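Local coordinates for DegT/DnrJ/EryC1/StrS aminotransferase (Brucella abortus 2308, PDB 4QGR), which probably acts as a pyridoxal-5'-phosphate-dependent transaminase of the DegT/DnrJ/EryC1/StrS family, at the interface of chains A and B. Residues are numbered along the deposited sequence; one frame, centred on the assembly and turned at random. Chains: chain A/B, DegT/DnrJ/EryC1/StrS aminotransferase.

Contact 1: the interface of chains A and B. Residues chain A 227-228, 236, 239-242; chain B 67, 92-94, 97, 333.
Two loop stretches of chain A, one at A:His227 and one running from A:Asn236 to A:Asn242, meet the first turn of helix 94-101 of chain B, with the loop residues B:Phe92 and B:Ala93 just before it and the loops at B:Thr67 and B:Tyr333. B:Glu97 rises from the helix to A:His227 and A:Gly240: with CG anti to its backbone N (chi1 -177°) and the chain extended, its carboxylate ends between the two loop stretches. The imidazole ND1 of A:His227 gives its N-H to B:Glu97 OE1 at 2.6 Å. The bond is nearly straight (167° at H), lies in the imidazole plane and uses the syn lone pair of OE1. Ring and carboxylate are nearly coplanar, 24° apart, and the carboxylate at ND1 would be expected to polarise the imidazole. The other oxygen, OE2, takes the backbone N of A:Gly240 at 3.0 Å from above the carboxylate plane, and a water at 2.8 Å from OE2. That water also touches A:His227 O and the phenol OH of B:Tyr333, so the carboxylate is gripped at both oxygens. B:Phe92 packs its rim, CE2 and CZ, onto one imidazole face, the planes perpendicular, with CE2 3.6 Å from A:His227 NE2, and probably helps to hold the ring's tilt. A:Ile241 O lies over the opposite face, and the hydroxyl OG1 of B:Thr67 sits at the ring edge near CE1. Farther along, the amide ND2 of A:Asn236 donates in its own plane to B:Tyr333 OH at 3.2 Å, the amide turned steeply against the phenol plane, while A:Ile239 CD1 packs 4.0 Å from CE1 of the same tyrosine ring. Because B:Thr67 and A:Asn242 are both pyridoxal-phosphate-binding positions, the patch brings cofactor-binding residues of the two chains together and probably helps to shape the active site at the dimer interface.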
# COMPACT_ATOMS: atom_id res chain seq x y z
N HIS A 227 5.46 -5.95 -8.11
CA HIS A 227 4.75 -6.33 -9.35
C HIS A 227 5.12 -7.69 -9.94
O HIS A 227 5.05 -7.89 -11.15
CB HIS A 227 4.95 -5.25 -10.43
CG HIS A 227 4.59 -3.89 -9.95
ND1 HIS A 227 3.29 -3.49 -9.76
CD2 HIS A 227 5.36 -2.85 -9.58
CE1 HIS A 227 3.27 -2.26 -9.29
NE2 HIS A 227 4.52 -1.85 -9.17
N GLY A 228 5.46 -8.65 -9.10
CA GLY A 228 5.74 -10.00 -9.56
C GLY A 228 7.00 -10.12 -10.43
O GLY A 228 7.04 -10.94 -11.36
N ASN A 236 8.09 -9.56 -15.66
CA ASN A 236 7.26 -10.03 -14.57
C ASN A 236 6.69 -11.43 -14.82
O ASN A 236 6.08 -11.69 -15.87
CB ASN A 236 6.15 -9.02 -14.31
CG ASN A 236 6.69 -7.68 -13.85
OD1 ASN A 236 7.80 -7.59 -13.31
ND2 ASN A 236 5.91 -6.63 -14.05
N ILE A 239 1.46 -12.12 -11.19
CA ILE A 239 0.71 -10.96 -10.78
C ILE A 239 1.22 -10.57 -9.41
O ILE A 239 1.34 -11.42 -8.49
CB ILE A 239 -0.80 -11.27 -10.68
CG1 ILE A 239 -1.38 -11.73 -12.04
CG2 ILE A 239 -1.53 -10.07 -10.10
CD1 ILE A 239 -1.05 -10.86 -13.23
N GLY A 240 1.49 -9.28 -9.25
CA GLY A 240 1.88 -8.75 -7.92
C GLY A 240 1.18 -7.45 -7.55
O GLY A 240 0.12 -7.12 -8.11
N ILE A 241 1.80 -6.73 -6.61
CA ILE A 241 1.30 -5.44 -6.14
C ILE A 241 2.48 -4.47 -5.96
O ILE A 241 3.64 -4.82 -6.28
CB ILE A 241 0.49 -5.60 -4.85
CG1 ILE A 241 1.34 -6.23 -3.73
CG2 ILE A 241 -0.77 -6.45 -5.07
CD1 ILE A 241 0.64 -6.18 -2.39
N ASN A 242 2.20 -3.27 -5.46
CA ASN A 242 3.26 -2.38 -5.04
C ASN A 242 3.20 -2.29 -3.54
O ASN A 242 2.34 -1.59 -3.03
CB ASN A 242 3.07 -0.98 -5.62
CG ASN A 242 4.14 0.01 -5.15
OD1 ASN A 242 5.03 -0.32 -4.38
ND2 ASN A 242 4.04 1.23 -5.62
N THR B 67 -0.52 2.33 -8.23
CA THR B 67 -1.10 1.04 -8.56
C THR B 67 -2.48 0.90 -7.89
O THR B 67 -3.50 0.60 -8.57
CB THR B 67 -0.12 -0.08 -8.18
OG1 THR B 67 1.14 0.13 -8.84
CG2 THR B 67 -0.66 -1.44 -8.59
N PHE B 92 3.77 0.85 -18.16
CA PHE B 92 4.23 0.20 -16.95
C PHE B 92 3.24 -0.91 -16.56
O PHE B 92 2.07 -0.79 -16.83
CB PHE B 92 4.37 1.24 -15.82
CG PHE B 92 4.94 0.69 -14.56
CD1 PHE B 92 6.28 0.38 -14.48
CD2 PHE B 92 4.14 0.44 -13.46
CE1 PHE B 92 6.82 -0.13 -13.34
CE2 PHE B 92 4.66 -0.10 -12.31
CZ PHE B 92 6.01 -0.38 -12.24
N ALA B 93 3.76 -1.99 -15.99
CA ALA B 93 2.99 -3.18 -15.64
C ALA B 93 1.69 -2.91 -14.87
O ALA B 93 0.67 -3.56 -15.12
CB ALA B 93 3.89 -4.14 -14.85
N ALA B 94 1.71 -1.99 -13.91
CA ALA B 94 0.53 -1.75 -13.05
C ALA B 94 -0.74 -1.58 -13.87
O ALA B 94 -1.81 -2.02 -13.45
CB ALA B 94 0.71 -0.54 -12.13
N GLU B 97 -1.73 -5.02 -14.67
CA GLU B 97 -1.67 -5.89 -13.48
C GLU B 97 -2.93 -5.79 -12.63
O GLU B 97 -3.47 -6.81 -12.15
CB GLU B 97 -0.46 -5.51 -12.65
CG GLU B 97 -0.22 -6.38 -11.41
CD GLU B 97 0.99 -5.86 -10.65
OE1 GLU B 97 0.99 -4.64 -10.27
OE2 GLU B 97 1.99 -6.62 -10.51
N TYR B 333 1.56 -11.85 -18.40
CA TYR B 333 0.40 -11.33 -19.14
C TYR B 333 0.29 -11.88 -20.56
O TYR B 333 -0.66 -11.56 -21.26
CB TYR B 333 0.41 -9.79 -19.22
CG TYR B 333 1.02 -9.13 -18.01
CD1 TYR B 333 0.31 -9.00 -16.82
CD2 TYR B 333 2.34 -8.69 -18.05
CE1 TYR B 333 0.90 -8.42 -15.69
CE2 TYR B 333 2.94 -8.11 -16.94
CZ TYR B 333 2.22 -7.98 -15.76
OH TYR B 333 2.87 -7.42 -14.67
O HOH W 1 2.40 -8.55 -12.53

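Contact 2: the interface of chains A and B. Residues chain A 93, 325, 329-333; chain B 227, 234-236.
In B:Asp235, CG stands anti to the backbone N (chi1 -176°), which presents the carboxylate to A:Thr331, whose OG1 lies anti to its carbonyl carbon (chi1 -59°) and faces it. Both carboxylate oxygens are then used on the syn side: OD2 accepts the threonine hydroxyl OG1 at 2.7 Å through its syn lone pair, and OD1 accepts the backbone N of A:Thr331 at 2.8 Å, slightly out of the carboxylate plane. This two-point grip fixes the carboxylate's rotation. A:Lys325 NZ adds a long salt bridge, 4.0 Å from B:Asp235 OD1. A:Gln330 runs alongside B:Asn236, pointing the same way. Its amide OE1 takes the backbone N of B:Asn236 at 3.0 Å in an almost straight bond (177° at H), while NE2 gives to A:Lys325 O at 2.9 Å; this second bond, within chain A, holds the glutamine amide in position. The backbone carbonyl O of B:Asn236 receives A:Ala332 N at 2.9 Å. A water joins A:Lys325 O to B:Tyr234 O. Successive residues 234 to 236 of chain B are thus matched by backbone and side-chain groups of residues 325 to 332 of chain A, which probably fixes this loop in register against the partner and stabilises the dimer.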
# COMPACT_ATOMS: atom_id res chain seq x y z
N ALA A 93 -10.42 -6.08 10.73
CA ALA A 93 -11.00 -6.52 9.46
C ALA A 93 -10.00 -7.15 8.47
O ALA A 93 -10.35 -8.03 7.71
CB ALA A 93 -11.68 -5.34 8.78
N LYS A 325 -17.83 -4.67 16.97
CA LYS A 325 -18.60 -5.54 16.08
C LYS A 325 -17.63 -6.58 15.54
O LYS A 325 -16.72 -6.23 14.81
CB LYS A 325 -19.23 -4.73 14.93
CG LYS A 325 -20.68 -5.00 14.75
CD LYS A 325 -21.34 -4.13 13.70
CE LYS A 325 -22.29 -4.97 12.86
NZ LYS A 325 -23.56 -4.24 12.64
N LEU A 329 -20.37 -10.35 11.97
CA LEU A 329 -21.61 -9.58 12.03
C LEU A 329 -21.56 -8.33 11.18
O LEU A 329 -22.58 -7.63 11.07
CB LEU A 329 -21.96 -9.23 13.47
CG LEU A 329 -22.23 -10.42 14.37
CD1 LEU A 329 -22.42 -9.87 15.77
CD2 LEU A 329 -23.37 -11.32 13.94
N GLN A 330 -20.41 -8.01 10.57
CA GLN A 330 -20.33 -6.80 9.76
C GLN A 330 -20.85 -7.11 8.38
O GLN A 330 -20.72 -8.23 7.89
CB GLN A 330 -18.91 -6.24 9.68
CG GLN A 330 -18.40 -5.78 11.05
CD GLN A 330 -17.07 -5.08 11.00
OE1 GLN A 330 -16.74 -4.44 10.00
NE2 GLN A 330 -16.28 -5.22 12.07
N THR A 331 -21.42 -6.09 7.76
CA THR A 331 -22.07 -6.21 6.46
C THR A 331 -21.24 -6.89 5.41
O THR A 331 -21.75 -7.73 4.65
CB THR A 331 -22.56 -4.80 5.96
OG1 THR A 331 -23.47 -4.24 6.92
CG2 THR A 331 -23.24 -4.85 4.61
N ALA A 332 -19.99 -6.51 5.30
CA ALA A 332 -19.16 -7.06 4.22
C ALA A 332 -18.91 -8.55 4.36
O ALA A 332 -18.59 -9.17 3.37
CB ALA A 332 -17.83 -6.36 4.17
N TYR A 333 -18.98 -9.10 5.57
CA TYR A 333 -18.55 -10.51 5.79
C TYR A 333 -19.60 -11.45 6.34
O TYR A 333 -19.32 -12.62 6.57
CB TYR A 333 -17.28 -10.57 6.74
CG TYR A 333 -16.36 -9.38 6.57
CD1 TYR A 333 -15.46 -9.26 5.51
CD2 TYR A 333 -16.38 -8.36 7.48
CE1 TYR A 333 -14.64 -8.11 5.37
CE2 TYR A 333 -15.59 -7.23 7.34
CZ TYR A 333 -14.73 -7.08 6.30
OH TYR A 333 -14.01 -5.88 6.26
N HIS B 227 -10.55 -0.18 4.13
CA HIS B 227 -11.21 -1.48 4.36
C HIS B 227 -12.70 -1.49 4.12
O HIS B 227 -13.42 -2.30 4.69
CB HIS B 227 -10.91 -1.97 5.78
CG HIS B 227 -9.45 -1.98 6.09
ND1 HIS B 227 -8.60 -2.95 5.60
CD2 HIS B 227 -8.68 -1.14 6.81
CE1 HIS B 227 -7.37 -2.70 6.03
NE2 HIS B 227 -7.39 -1.60 6.75
N TYR B 234 -17.73 1.22 12.67
CA TYR B 234 -17.68 -0.13 13.17
C TYR B 234 -18.27 -1.19 12.25
O TYR B 234 -18.38 -2.33 12.68
CB TYR B 234 -18.41 -0.17 14.48
CG TYR B 234 -17.86 0.74 15.52
CD1 TYR B 234 -16.54 0.62 15.94
CD2 TYR B 234 -18.67 1.71 16.13
CE1 TYR B 234 -16.02 1.45 16.93
CE2 TYR B 234 -18.17 2.56 17.11
CZ TYR B 234 -16.84 2.41 17.52
OH TYR B 234 -16.33 3.23 18.50
N ASP B 235 -18.67 -0.83 11.03
CA ASP B 235 -19.27 -1.80 10.12
C ASP B 235 -18.81 -1.55 8.72
O ASP B 235 -19.31 -0.63 8.06
CB ASP B 235 -20.79 -1.66 10.17
CG ASP B 235 -21.49 -2.70 9.31
OD1 ASP B 235 -21.17 -3.88 9.47
OD2 ASP B 235 -22.36 -2.34 8.49
N ASN B 236 -17.89 -2.38 8.23
CA ASN B 236 -17.50 -2.33 6.86
C ASN B 236 -18.58 -2.91 5.96
O ASN B 236 -19.15 -3.95 6.28
CB ASN B 236 -16.19 -3.08 6.68
CG ASN B 236 -15.05 -2.44 7.45
OD1 ASN B 236 -15.03 -1.22 7.67
ND2 ASN B 236 -14.05 -3.26 7.82
O HOH W 2 -13.62 -5.18 3.90
O HOH W 3 -16.32 -3.02 14.94

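The centres of the C-alpha atoms of contact 1 and contact 2 are about 29 Å apart. Both draw on positions 93, 227, 236 and 333 with the chains exchanged, so they sample opposite symmetry copies of one two-fold interface, and the twin of one adjoins the other. Contact 1 follows the loop from its histidine toward cofactor-binding positions, and contact 2 covers the middle of the loop, residues 234 to 236, against the partner's 325-333 segment. The pairing of Asn236 with Tyr333 belongs to both. One loop thus ties that segment to the first turn of the partner's helix 94-101, which suggests that dimer assembly and active-site construction are coupled.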